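Local coordinates for tRNA nucleotidyl transferase-related protein (Thermotoga maritima, PDB 3H38), which adds CCA, nucleotide by nucleotide, to the 3' end of tRNA as a class II CCA-adding enzyme, this chain being its nucleotidyltransferase and RNA-binding part, at residues E160-V165 / F190-T196; L179-R183 / E220-I224. All blocks are in the same frame, centred on the assembly; numbering follows the deposited sequence.

Contact 1: residues E160-V165 / F190-T196; sequences EGVIRV and FRIEETT
The carbonyl oxygen of G161 takes the amide of R191, with R191 N 2.8 Å from G161 O and the hydrogen nearly in line (168°). Two more bonds complete the parallel pairing of 162-163 with 191-192: I163 N reaches R191 O at 2.8 Å, and E193 N closes on I163 O at 3.2 Å. G161 ends helix 154-159 in a Schellman motif, and its bare CA sits over the centre of the F190 ring, 3.3 Å from the centroid, a CH-pi contact where a side chain would be tight. At the ring's edge, in its plane, comes I163 CD1, 3.8 Å from F190 CD1. The methyl V162 CG2 lies over one face of the R191 guanidinium, toward its rim. E193 is the N-cap of helix 194-205. With CG set between its backbone N and carbonyl carbon (chi1 66°) and the chain bent at chi2, its carboxylate comes back over the start of the helix, where OE1 accepts from T195 N at 3.0 Å. The R164 guanidinium stacks on this carboxylate, planes 19° apart, in a long salt bridge (R164 NH2 to E193 OE1, 3.8 Å) with no N-H pointing at the oxygen, while R164 NH1 makes its stronger salt bridge with D157. The whole is a beta-alpha-beta crossover whose strands fall in the poly(A) polymerase head region and the probable RNA-binding region.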
loop_
_atom_site.group_PDB
_atom_site.type_symbol
_atom_site.label_atom_id
_atom_site.label_comp_id
_atom_site.label_asym_id
_atom_site.label_seq_id
_atom_site.Cartn_x
_atom_site.Cartn_y
_atom_site.Cartn_z
ATOM N N GLU A 160 -8.848 -19.663 15.730
ATOM C CA GLU A 160 -7.803 -20.583 15.284
ATOM C C GLU A 160 -6.765 -19.895 14.416
ATOM O O GLU A 160 -5.837 -20.551 13.891
ATOM C CB GLU A 160 -8.417 -21.757 14.531
ATOM C CG GLU A 160 -9.532 -22.399 15.310
ATOM C CD GLU A 160 -9.738 -23.857 14.966
ATOM O OE1 GLU A 160 -10.338 -24.574 15.806
ATOM O OE2 GLU A 160 -9.304 -24.278 13.869
ATOM N N GLY A 161 -6.925 -18.575 14.270
ATOM C CA GLY A 161 -5.967 -17.758 13.536
ATOM C C GLY A 161 -5.816 -18.169 12.085
ATOM O O GLY A 161 -4.680 -18.253 11.577
ATOM N N VAL A 162 -6.957 -18.399 11.415
ATOM C CA VAL A 162 -6.979 -19.029 10.089
ATOM C C VAL A 162 -7.506 -18.134 8.967
ATOM O O VAL A 162 -8.506 -17.428 9.126
ATOM C CB VAL A 162 -7.767 -20.369 10.117
ATOM C CG1 VAL A 162 -8.502 -20.604 8.811
ATOM C CG2 VAL A 162 -6.832 -21.523 10.411
ATOM N N ILE A 163 -6.799 -18.149 7.842
ATOM C CA ILE A 163 -7.277 -17.523 6.618
ATOM C C ILE A 163 -7.810 -18.627 5.720
ATOM O O ILE A 163 -7.060 -19.509 5.321
ATOM C CB ILE A 163 -6.169 -16.763 5.872
ATOM C CG1 ILE A 163 -5.556 -15.686 6.768
ATOM C CG2 ILE A 163 -6.732 -16.137 4.571
ATOM C CD1 ILE A 163 -6.576 -14.654 7.226
ATOM N N ARG A 164 -9.107 -18.577 5.429
ATOM C CA ARG A 164 -9.779 -19.623 4.667
ATOM C C ARG A 164 -10.732 -18.983 3.655
ATOM O O ARG A 164 -11.489 -18.087 4.000
ATOM C CB ARG A 164 -10.561 -20.556 5.611
ATOM C CG ARG A 164 -11.024 -21.850 4.975
ATOM C CD ARG A 164 -12.058 -22.583 5.836
ATOM N NE ARG A 164 -11.630 -22.662 7.233
ATOM C CZ ARG A 164 -11.145 -23.745 7.845
ATOM N NH1 ARG A 164 -10.805 -23.682 9.126
ATOM N NH2 ARG A 164 -11.014 -24.892 7.200
ATOM N N VAL A 165 -10.684 -19.440 2.407
ATOM C CA VAL A 165 -11.626 -18.980 1.389
ATOM C C VAL A 165 -12.992 -19.682 1.534
ATOM O O VAL A 165 -13.094 -20.774 2.131
ATOM C CB VAL A 165 -11.069 -19.190 -0.055
ATOM C CG1 VAL A 165 -9.870 -18.281 -0.322
ATOM C CG2 VAL A 165 -10.742 -20.665 -0.314
ATOM N N PHE A 190 -1.858 -14.647 11.370
ATOM C CA PHE A 190 -2.652 -15.781 10.928
ATOM C C PHE A 190 -1.922 -16.697 10.005
ATOM O O PHE A 190 -0.889 -16.339 9.459
ATOM C CB PHE A 190 -3.979 -15.333 10.336
ATOM C CG PHE A 190 -4.988 -14.990 11.374
ATOM C CD1 PHE A 190 -6.318 -14.812 11.049
ATOM C CD2 PHE A 190 -4.598 -14.866 12.693
ATOM C CE1 PHE A 190 -7.222 -14.494 12.019
ATOM C CE2 PHE A 190 -5.496 -14.555 13.661
ATOM C CZ PHE A 190 -6.811 -14.365 13.337
ATOM N N ARG A 191 -2.455 -17.902 9.867
ATOM C CA ARG A 191 -1.921 -18.857 8.909
ATOM C C ARG A 191 -3.007 -19.201 7.886
ATOM O O ARG A 191 -4.204 -19.226 8.202
ATOM C CB ARG A 191 -1.417 -20.118 9.621
ATOM C CG ARG A 191 -2.556 -21.011 10.167
ATOM C CD ARG A 191 -2.016 -22.245 10.884
ATOM N NE ARG A 191 -2.726 -23.461 10.494
ATOM C CZ ARG A 191 -3.679 -24.046 11.213
ATOM N NH1 ARG A 191 -4.260 -25.154 10.758
ATOM N NH2 ARG A 191 -4.050 -23.529 12.385
ATOM N N ILE A 192 -2.585 -19.458 6.658
ATOM C CA ILE A 192 -3.486 -19.937 5.620
ATOM C C ILE A 192 -3.710 -21.438 5.769
ATOM O O ILE A 192 -2.785 -22.239 5.618
ATOM C CB ILE A 192 -2.958 -19.583 4.217
ATOM C CG1 ILE A 192 -3.005 -18.059 4.026
ATOM C CG2 ILE A 192 -3.772 -20.313 3.121
ATOM C CD1 ILE A 192 -2.061 -17.498 2.958
ATOM N N GLU A 193 -4.937 -21.825 6.090
ATOM C CA GLU A 193 -5.190 -23.227 6.387
ATOM C C GLU A 193 -4.866 -24.071 5.176
ATOM O O GLU A 193 -4.936 -23.599 4.033
ATOM C CB GLU A 193 -6.632 -23.443 6.861
ATOM C CG GLU A 193 -7.719 -23.186 5.828
ATOM C CD GLU A 193 -8.063 -24.441 5.051
ATOM O OE1 GLU A 193 -7.645 -25.547 5.490
ATOM O OE2 GLU A 193 -8.767 -24.329 4.021
ATOM N N GLU A 194 -4.507 -25.306 5.422
ATOM C CA GLU A 194 -4.074 -26.239 4.417
ATOM C C GLU A 194 -4.769 -26.229 3.102
ATOM O O GLU A 194 -4.162 -26.059 2.083
ATOM C CB GLU A 194 -4.167 -27.630 4.970
ATOM C CG GLU A 194 -3.157 -28.563 4.463
ATOM C CD GLU A 194 -3.100 -29.811 5.305
ATOM O OE1 GLU A 194 -4.071 -30.575 5.289
ATOM O OE2 GLU A 194 -2.088 -30.017 5.995
ATOM N N THR A 195 -6.050 -26.488 3.127
ATOM C CA THR A 195 -6.828 -26.586 1.894
ATOM C C THR A 195 -6.736 -25.314 1.059
ATOM O O THR A 195 -6.441 -25.363 -0.145
ATOM C CB THR A 195 -8.281 -26.899 2.181
ATOM O OG1 THR A 195 -8.342 -28.082 2.988
ATOM C CG2 THR A 195 -9.040 -27.094 0.856
ATOM N N THR A 196 -6.958 -24.167 1.692
ATOM C CA THR A 196 -6.895 -22.935 0.927
ATOM C C THR A 196 -5.489 -22.694 0.405
ATOM O O THR A 196 -5.328 -22.210 -0.719
ATOM C CB THR A 196 -7.600 -21.685 1.578
ATOM O OG1 THR A 196 -6.711 -20.566 1.586
ATOM C CG2 THR A 196 -8.070 -21.955 2.952
#

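Contact 2: residues L179-R183 / E220-I224; sequences LRAIR and ELEKI
Helices 177-187 and 214-225 run nearly parallel, the axes of these short segments 11° apart and 9.8 Å at closest approach. E220 reaches between two arginines of the facing helix. Its OE2 is met on the syn side by R180 NH2 at 3.2 Å; the oxygen lies in the guanidinium plane, but the nitrogen stands out of the carboxylate plane, the two groups being turned 66° apart. R183 NH1 closes on E220 OE1 at about 2.8 Å, the oxygen's exact place being less sure. With CG anti to the backbone N (chi1 163°), R183 sends its chain across to the other helix, where K223 CG lies over the centre of its guanidinium. K223 NZ joins OE2 of E220 at 3.5 Å and bonds Q219. Beside the charges, L179 CD1 packs on L221 CD1 at 3.9 Å, and I224 CD1 sits against L179 CB. Replacing E220 by alanine would probably leave R183 NH1 without this acceptor and all three cations without the negative charge that gathers them. R180 and R183 contact CTP and ATP in nucleotide-bound structures, and R180 also pairs with D130; one acid shared among three cations is consistent with second-shell positioning of nucleotide-binding arginines.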
loop_
_atom_site.group_PDB
_atom_site.type_symbol
_atom_site.label_atom_id
_atom_site.label_comp_id
_atom_site.label_asym_id
_atom_site.label_seq_id
_atom_site.Cartn_x
_atom_site.Cartn_y
_atom_site.Cartn_z
ATOM N N LEU A 179 -2.860 -12.296 -3.171
ATOM C CA LEU A 179 -2.078 -11.272 -2.480
ATOM C C LEU A 179 -2.787 -10.863 -1.188
ATOM O O LEU A 179 -2.132 -10.695 -0.147
ATOM C CB LEU A 179 -1.818 -10.062 -3.399
ATOM C CG LEU A 179 -0.948 -10.343 -4.655
ATOM C CD1 LEU A 179 -0.944 -9.215 -5.672
ATOM C CD2 LEU A 179 0.495 -10.622 -4.252
ATOM N N ARG A 180 -4.120 -10.749 -1.250
ATOM C CA ARG A 180 -4.931 -10.395 -0.079
ATOM C C ARG A 180 -4.803 -11.392 1.066
ATOM O O ARG A 180 -4.790 -10.993 2.247
ATOM C CB ARG A 180 -6.402 -10.241 -0.451
ATOM C CG ARG A 180 -6.697 -9.049 -1.342
ATOM C CD ARG A 180 -8.091 -9.103 -1.878
ATOM N NE ARG A 180 -9.042 -8.988 -0.791
ATOM C CZ ARG A 180 -9.490 -7.825 -0.336
ATOM N NH1 ARG A 180 -10.354 -7.785 0.684
ATOM N NH2 ARG A 180 -9.080 -6.701 -0.919
ATOM N N ALA A 181 -4.708 -12.679 0.726
ATOM C CA ALA A 181 -4.532 -13.716 1.749
ATOM C C ALA A 181 -3.231 -13.507 2.511
ATOM O O ALA A 181 -3.204 -13.488 3.736
ATOM C CB ALA A 181 -4.587 -15.108 1.141
ATOM N N ILE A 182 -2.143 -13.320 1.786
ATOM C CA ILE A 182 -0.884 -13.047 2.447
ATOM C C ILE A 182 -1.025 -11.801 3.313
ATOM O O ILE A 182 -0.619 -11.808 4.487
ATOM C CB ILE A 182 0.253 -12.889 1.413
ATOM C CG1 ILE A 182 0.569 -14.245 0.776
ATOM C CG2 ILE A 182 1.490 -12.265 2.038
ATOM C CD1 ILE A 182 0.867 -14.136 -0.690
ATOM N N ARG A 183 -1.620 -10.760 2.774
ATOM C CA ARG A 183 -1.776 -9.547 3.508
ATOM C C ARG A 183 -2.473 -9.663 4.828
ATOM O O ARG A 183 -2.015 -9.122 5.774
ATOM C CB ARG A 183 -2.408 -8.451 2.691
ATOM C CG ARG A 183 -2.928 -7.356 3.517
ATOM C CD ARG A 183 -3.038 -6.093 2.788
ATOM N NE ARG A 183 -3.982 -6.227 1.710
ATOM C CZ ARG A 183 -5.242 -5.859 1.770
ATOM N NH1 ARG A 183 -6.040 -6.041 0.755
ATOM N NH2 ARG A 183 -5.694 -5.304 2.850
ATOM N N GLU A 220 -3.633 -4.174 -5.047
ATOM C CA GLU A 220 -3.495 -5.074 -3.906
ATOM C C GLU A 220 -2.034 -5.048 -3.434
ATOM O O GLU A 220 -1.726 -5.275 -2.260
ATOM C CB GLU A 220 -3.950 -6.492 -4.257
ATOM C CG GLU A 220 -5.479 -6.648 -4.415
ATOM C CD GLU A 220 -6.289 -6.193 -3.190
ATOM O OE1 GLU A 220 -5.845 -6.430 -2.055
ATOM O OE2 GLU A 220 -7.377 -5.594 -3.362
ATOM N N LEU A 221 -1.138 -4.740 -4.361
ATOM C CA LEU A 221 0.267 -4.602 -4.024
ATOM C C LEU A 221 0.521 -3.376 -3.171
ATOM O O LEU A 221 1.190 -3.476 -2.152
ATOM C CB LEU A 221 1.128 -4.561 -5.282
ATOM C CG LEU A 221 2.143 -5.691 -5.502
ATOM C CD1 LEU A 221 1.942 -6.868 -4.564
ATOM C CD2 LEU A 221 2.136 -6.152 -6.966
ATOM N N GLU A 222 0.007 -2.217 -3.577
ATOM C CA GLU A 222 0.232 -1.023 -2.767
ATOM C C GLU A 222 -0.322 -1.281 -1.371
ATOM O O GLU A 222 0.257 -0.887 -0.353
ATOM C CB GLU A 222 -0.397 0.215 -3.415
ATOM C CG GLU A 222 0.381 0.728 -4.623
ATOM C CD GLU A 222 -0.500 1.244 -5.750
ATOM O OE1 GLU A 222 -1.693 0.846 -5.831
ATOM O OE2 GLU A 222 0.009 2.041 -6.576
ATOM N N LYS A 223 -1.442 -1.955 -1.312
ATOM C CA LYS A 223 -2.101 -2.236 -0.067
ATOM C C LYS A 223 -1.276 -3.104 0.843
ATOM O O LYS A 223 -1.120 -2.800 1.989
ATOM C CB LYS A 223 -3.414 -2.922 -0.352
ATOM C CG LYS A 223 -4.618 -2.284 0.183
ATOM C CD LYS A 223 -5.696 -2.639 -0.763
ATOM C CE LYS A 223 -7.036 -2.197 -0.330
ATOM N NZ LYS A 223 -8.046 -2.868 -1.189
ATOM N N ILE A 224 -0.707 -4.161 0.312
ATOM C CA ILE A 224 0.342 -4.885 1.038
ATOM C C ILE A 224 1.448 -3.944 1.558
ATOM O O ILE A 224 1.858 -4.034 2.717
ATOM C CB ILE A 224 1.011 -5.959 0.180
ATOM C CG1 ILE A 224 0.231 -7.268 0.280
ATOM C CG2 ILE A 224 2.441 -6.186 0.657
ATOM C CD1 ILE A 224 0.615 -8.259 -0.785
#

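Overall arrangement
Helix 177-187 connects the two contacts: it supplies 179-183 to contact 2 and then leads into strand 191-192 of contact 1. Their centres lie 16 Å apart, yet they touch, since A181 CB is 3.9 Å from I192 CD1 and 4.2 Å from I163 CG2. The helix therefore has one side against the small parallel sheet and another against 220-224. Both contacts border the nucleotide site, which is empty in this apo chain. Contact 2 contains two of its arginines, whereas contact 1 approaches it through V165, whose side chain is about 5 Å from that of R177 and about 6 Å from that of D130. Sheet and helix pair thus both lie close to residues that bind the nucleotide.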